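Lysyl oxidase (Pichia pastoris, PDB 1W7C) probably oxidises primary amines, including the side chains of peptidyl lysines, using a copper ion and a topaquinone cofactor in each subunit. Local coordinates at residues R81-V86 / G103-S108; A201-P206 / Y461-Y466. One frame throughout, in Å; residues are numbered along the deposited sequence. Where two conformers were deposited one is given.

Interaction 1 of 2, residues R81-V86 / G103-S108; sequences RNARTV and GPLPVS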
# COMPACT_ATOMS: atom_id res chain seq x y z
N ARG A 81 -24.00 17.87 28.49
CA ARG A 81 -22.57 18.08 28.55
C ARG A 81 -22.13 17.50 29.89
O ARG A 81 -22.49 18.01 30.95
CB ARG A 81 -22.25 19.58 28.48
CG ARG A 81 -20.81 19.88 28.39
CD ARG A 81 -20.15 19.36 27.16
NE ARG A 81 -18.84 19.98 27.01
CZ ARG A 81 -17.93 19.62 26.10
NH1 ARG A 81 -18.18 18.68 25.20
NH2 ARG A 81 -16.77 20.25 26.06
N ASN A 82 -21.39 16.39 29.83
CA ASN A 82 -20.97 15.65 31.00
C ASN A 82 -19.47 15.41 30.93
O ASN A 82 -18.89 15.31 29.84
CB ASN A 82 -21.65 14.28 31.01
CG ASN A 82 -23.14 14.35 31.27
OD1 ASN A 82 -23.59 15.03 32.19
ND2 ASN A 82 -23.91 13.62 30.47
N ALA A 83 -18.87 15.27 32.11
CA ALA A 83 -17.49 14.82 32.25
C ALA A 83 -17.41 13.40 32.79
O ALA A 83 -18.15 13.02 33.68
CB ALA A 83 -16.74 15.77 33.18
N ARG A 84 -16.46 12.66 32.26
CA ARG A 84 -15.92 11.44 32.88
C ARG A 84 -14.72 11.88 33.70
O ARG A 84 -13.84 12.60 33.21
CB ARG A 84 -15.45 10.47 31.81
CG ARG A 84 -14.61 9.30 32.34
CD ARG A 84 -14.04 8.45 31.26
NE ARG A 84 -13.18 7.40 31.77
CZ ARG A 84 -11.91 7.23 31.45
NH1 ARG A 84 -11.27 8.09 30.65
NH2 ARG A 84 -11.25 6.18 31.99
N THR A 85 -14.69 11.47 34.96
CA THR A 85 -13.51 11.67 35.82
C THR A 85 -13.07 10.35 36.39
O THR A 85 -13.84 9.41 36.53
CB THR A 85 -13.86 12.67 36.96
OG1 THR A 85 -14.79 12.06 37.88
CG2 THR A 85 -14.59 13.92 36.40
N VAL A 86 -11.78 10.23 36.62
CA VAL A 86 -11.23 9.06 37.28
C VAL A 86 -10.47 9.60 38.49
O VAL A 86 -9.57 10.46 38.36
CB VAL A 86 -10.31 8.23 36.36
CG1 VAL A 86 -9.82 6.99 37.07
CG2 VAL A 86 -11.04 7.89 35.03
N GLY A 103 -21.96 15.89 35.96
CA GLY A 103 -22.77 16.66 35.04
C GLY A 103 -24.22 16.75 35.47
O GLY A 103 -24.60 16.18 36.48
N PRO A 104 -25.03 17.48 34.72
CA PRO A 104 -24.58 18.22 33.53
C PRO A 104 -23.77 19.48 33.85
O PRO A 104 -23.78 19.96 35.00
CB PRO A 104 -25.90 18.59 32.84
CG PRO A 104 -26.89 18.68 33.96
CD PRO A 104 -26.47 17.64 34.96
N LEU A 105 -23.09 19.98 32.83
CA LEU A 105 -22.28 21.17 32.92
C LEU A 105 -22.92 22.26 32.04
O LEU A 105 -23.60 21.94 31.05
CB LEU A 105 -20.87 20.89 32.42
CG LEU A 105 -20.11 19.74 33.09
CD1 LEU A 105 -18.73 19.53 32.45
CD2 LEU A 105 -19.99 20.01 34.59
N PRO A 106 -22.73 23.54 32.37
CA PRO A 106 -21.93 24.00 33.52
C PRO A 106 -22.54 23.61 34.86
O PRO A 106 -23.72 23.27 34.93
CB PRO A 106 -21.93 25.54 33.38
CG PRO A 106 -22.96 25.88 32.39
CD PRO A 106 -23.29 24.64 31.59
N VAL A 107 -21.72 23.65 35.91
CA VAL A 107 -22.15 23.25 37.24
C VAL A 107 -23.33 24.11 37.68
O VAL A 107 -23.31 25.33 37.55
CB VAL A 107 -20.99 23.32 38.25
CG1 VAL A 107 -21.49 23.03 39.68
CG2 VAL A 107 -19.91 22.32 37.87
N SER A 108 -24.38 23.43 38.14
CA SER A 108 -25.58 24.08 38.66
C SER A 108 -26.17 23.20 39.77
O SER A 108 -25.58 22.19 40.13
CB SER A 108 -26.59 24.28 37.54
OG SER A 108 -27.16 23.05 37.13
O HOH W 1 -25.70 20.06 29.54
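Leu105 and Arg81 carry this contact, joined through the backbone: Leu105 N donates to Arg81 O at 2.8 Å, in the carbonyl plane with a C=O...N angle of 160°, although the N-H...O angle is only 143°. The same oxygen also receives a CA-H...O contact from Pro104, whose CA lies 3.3 Å from Arg81 O, and Leu105 CG stands 3.6 Å from it, so one carbonyl oxygen meets both Pro104 and Leu105. A water completes the join, accepting from Arg81 N and donating to Leu105 O. Arg81 CG is anti to the backbone N (chi1 -174°), which lets the side chain cross Leu105 at a slant, Arg81 CG 4.2 Å from Leu105 CB; the chain then bends at chi2 and carries the guanidinium off to a salt bridge with Glu28. Leu105 extends its CD1 branch to within 4.3 Å of Ala83 CB, and both side chains rest on Val32 of helix 26-39. On Asn82, OD1 approaches Gly103 CA at 3.4 Å; a side chain at position 103 would point into this oxygen. The Asn82 side chain also touches a protein-linked glycan. The peptides before Pro104 and Pro106 are both cis. Strands 82-89 and 96-103 pair Thr85 with Leu100 and Ala83 with Val102, a pattern that would next bring Arg81 to Pro104. Proline has no N-H to give, and Leu105 supplies the bond one residue later. The arrangement is the irregular end of an antiparallel beta hairpin in the N2 domain of a copper amine oxidase, with helix 26-39 packed against it.

Interaction 2 of 2, residues A201-P206 / Y461-Y466; sequences AENLVP and YIQAGY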
# COMPACT_ATOMS: atom_id res chain seq x y z
N ALA A 201 18.68 6.40 23.70
CA ALA A 201 18.91 5.11 23.04
C ALA A 201 19.08 3.93 24.00
O ALA A 201 19.65 2.92 23.65
CB ALA A 201 20.12 5.20 22.10
N GLU A 202 18.57 4.08 25.23
CA GLU A 202 18.67 3.05 26.28
C GLU A 202 18.15 1.71 25.78
O GLU A 202 18.66 0.66 26.17
CB GLU A 202 17.90 3.48 27.53
CG GLU A 202 18.59 4.59 28.33
CD GLU A 202 18.51 5.99 27.72
OE1 GLU A 202 17.60 6.30 26.91
OE2 GLU A 202 19.35 6.81 28.11
N ASN A 203 17.15 1.74 24.90
CA ASN A 203 16.57 0.49 24.40
C ASN A 203 17.53 -0.32 23.54
O ASN A 203 17.28 -1.51 23.33
CB ASN A 203 15.29 0.76 23.59
CG ASN A 203 14.02 0.73 24.42
OD1 ASN A 203 12.93 0.77 23.87
ND2 ASN A 203 14.15 0.69 25.73
N LEU A 204 18.60 0.30 23.04
CA LEU A 204 19.61 -0.40 22.26
C LEU A 204 20.74 -0.96 23.10
O LEU A 204 21.60 -1.66 22.58
CB LEU A 204 20.18 0.53 21.18
CG LEU A 204 19.18 1.10 20.16
CD1 LEU A 204 19.87 1.88 19.06
CD2 LEU A 204 18.30 0.01 19.54
N VAL A 205 20.71 -0.69 24.41
CA VAL A 205 21.74 -1.18 25.33
C VAL A 205 21.15 -1.86 26.57
O VAL A 205 21.46 -1.50 27.72
CB VAL A 205 22.72 -0.04 25.69
CG1 VAL A 205 23.67 0.22 24.53
CG2 VAL A 205 21.97 1.24 26.03
N PRO A 206 20.31 -2.88 26.34
CA PRO A 206 19.84 -3.74 27.43
C PRO A 206 20.98 -4.62 27.93
O PRO A 206 21.76 -5.17 27.14
CB PRO A 206 18.77 -4.60 26.76
CG PRO A 206 19.24 -4.74 25.32
CD PRO A 206 19.87 -3.39 25.03
N TYR A 461 13.08 4.11 18.06
CA TYR A 461 13.97 3.06 18.57
C TYR A 461 13.19 1.83 18.87
O TYR A 461 12.16 1.86 19.53
CB TYR A 461 14.65 3.54 19.84
CG TYR A 461 15.78 4.53 19.65
CD1 TYR A 461 15.64 5.87 19.97
CD2 TYR A 461 17.00 4.13 19.15
CE1 TYR A 461 16.68 6.77 19.78
CE2 TYR A 461 18.04 5.00 18.96
CZ TYR A 461 17.88 6.32 19.29
OH TYR A 461 18.92 7.20 19.12
N ILE A 462 13.75 0.72 18.48
CA ILE A 462 13.18 -0.56 18.87
C ILE A 462 13.45 -0.90 20.34
O ILE A 462 14.44 -0.45 20.90
CB ILE A 462 13.71 -1.72 17.98
CG1 ILE A 462 15.22 -1.90 18.15
CG2 ILE A 462 13.33 -1.52 16.56
CD1 ILE A 462 15.80 -3.14 17.47
N GLN A 463 12.60 -1.73 20.94
CA GLN A 463 12.91 -2.35 22.21
C GLN A 463 13.63 -3.65 21.90
O GLN A 463 13.03 -4.67 21.67
CB GLN A 463 11.66 -2.55 23.05
CG GLN A 463 11.96 -3.18 24.39
CD GLN A 463 10.76 -3.29 25.31
OE1 GLN A 463 10.00 -2.37 25.43
NE2 GLN A 463 10.62 -4.43 25.96
N ALA A 464 14.94 -3.55 21.83
CA ALA A 464 15.79 -4.69 21.58
C ALA A 464 15.97 -5.49 22.87
O ALA A 464 15.37 -5.19 23.93
CB ALA A 464 17.10 -4.20 21.09
N GLY A 465 16.68 -6.60 22.76
CA GLY A 465 17.02 -7.39 23.92
C GLY A 465 18.47 -7.79 23.95
O GLY A 465 19.16 -7.73 22.95
N TYR A 466 18.95 -8.23 25.11
CA TYR A 466 20.31 -8.74 25.19
C TYR A 466 20.41 -10.07 24.39
O TYR A 466 19.52 -10.90 24.47
CB TYR A 466 20.76 -8.92 26.66
CG TYR A 466 22.20 -9.36 26.75
CD1 TYR A 466 23.22 -8.45 26.84
CD2 TYR A 466 22.53 -10.70 26.69
CE1 TYR A 466 24.55 -8.86 26.85
CE2 TYR A 466 23.85 -11.12 26.69
CZ TYR A 466 24.85 -10.19 26.77
OH TYR A 466 26.16 -10.60 26.75
O HOH W 2 15.45 -2.62 24.95
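Tyr461 receives Ala201 over one face of its ring and Leu204 at an edge. The CA of Ala201 makes a CH-pi contact 4.1 Å from the Tyr461 ring centroid, 13° off the normal, while Ala201 CB lies 3.8 Å from Tyr461 CZ. Leu204 crosses the tyrosine at about a right angle, with CD1 near the ring plane and 3.6 Å from Tyr461 CE2; its other methyl, CD2, packs on Ile462 CG1. The phenol hydroxyl of Tyr461 donates a hydrogen bond to Thr264 O, and the ring also meets His413 of the second subunit edge-to-face. An alanine in place of Tyr461 would probably open a gap beside Ala201 and Leu204 and leave Thr264 O without this partner. The second ring, Tyr466, has CG anti to the backbone N (chi1 -176°) and presents its edge to Pro206 O, in plane, 3.6 Å from Tyr466 CD1. Pro206 in turn lays CG over the peptide linking Gly465 and Tyr466, 3.4 Å from Gly465 C. Between the two tyrosines the backbones meet at Asn203 O, which accepts a weak 3.4 Å bond from Ala464 N; a water bridges the same oxygen to Ala464 O, donating to both. The short 3-10 turn that includes Asn203 and Leu204 thus sits on the irregular run leading into strand 465-466. Within this chain that strand lies at the border of a small antiparallel sheet, where Gly465 bonds to Ser484; Pro206 and Ala464 both touch Leu483 of strand 483-484, and the backbone of Val205 hydrogen-bonds to Ile195 of strand 187-195.

The two contacts are separate in space and in series along the chain: their centres lie 43 Å apart and their nearest atoms about 24 Å. Interaction 1 is local, its segments' closest ends 17 residues apart within the N2 domain, and stands away from the catalytic centre. Interaction 2 joins segments whose closest ends are 255 residues apart, and ties a loop of the DUF1965 region to the enzyme domain. It is the one near the active site: the side chain of Ile462 is about 5 Å from the copper ion and about 4 Å from that of the copper ligand His654. The backbone of Tyr461 hydrogen-bonds to Asn437, the residue just before the topaquinone at position 438.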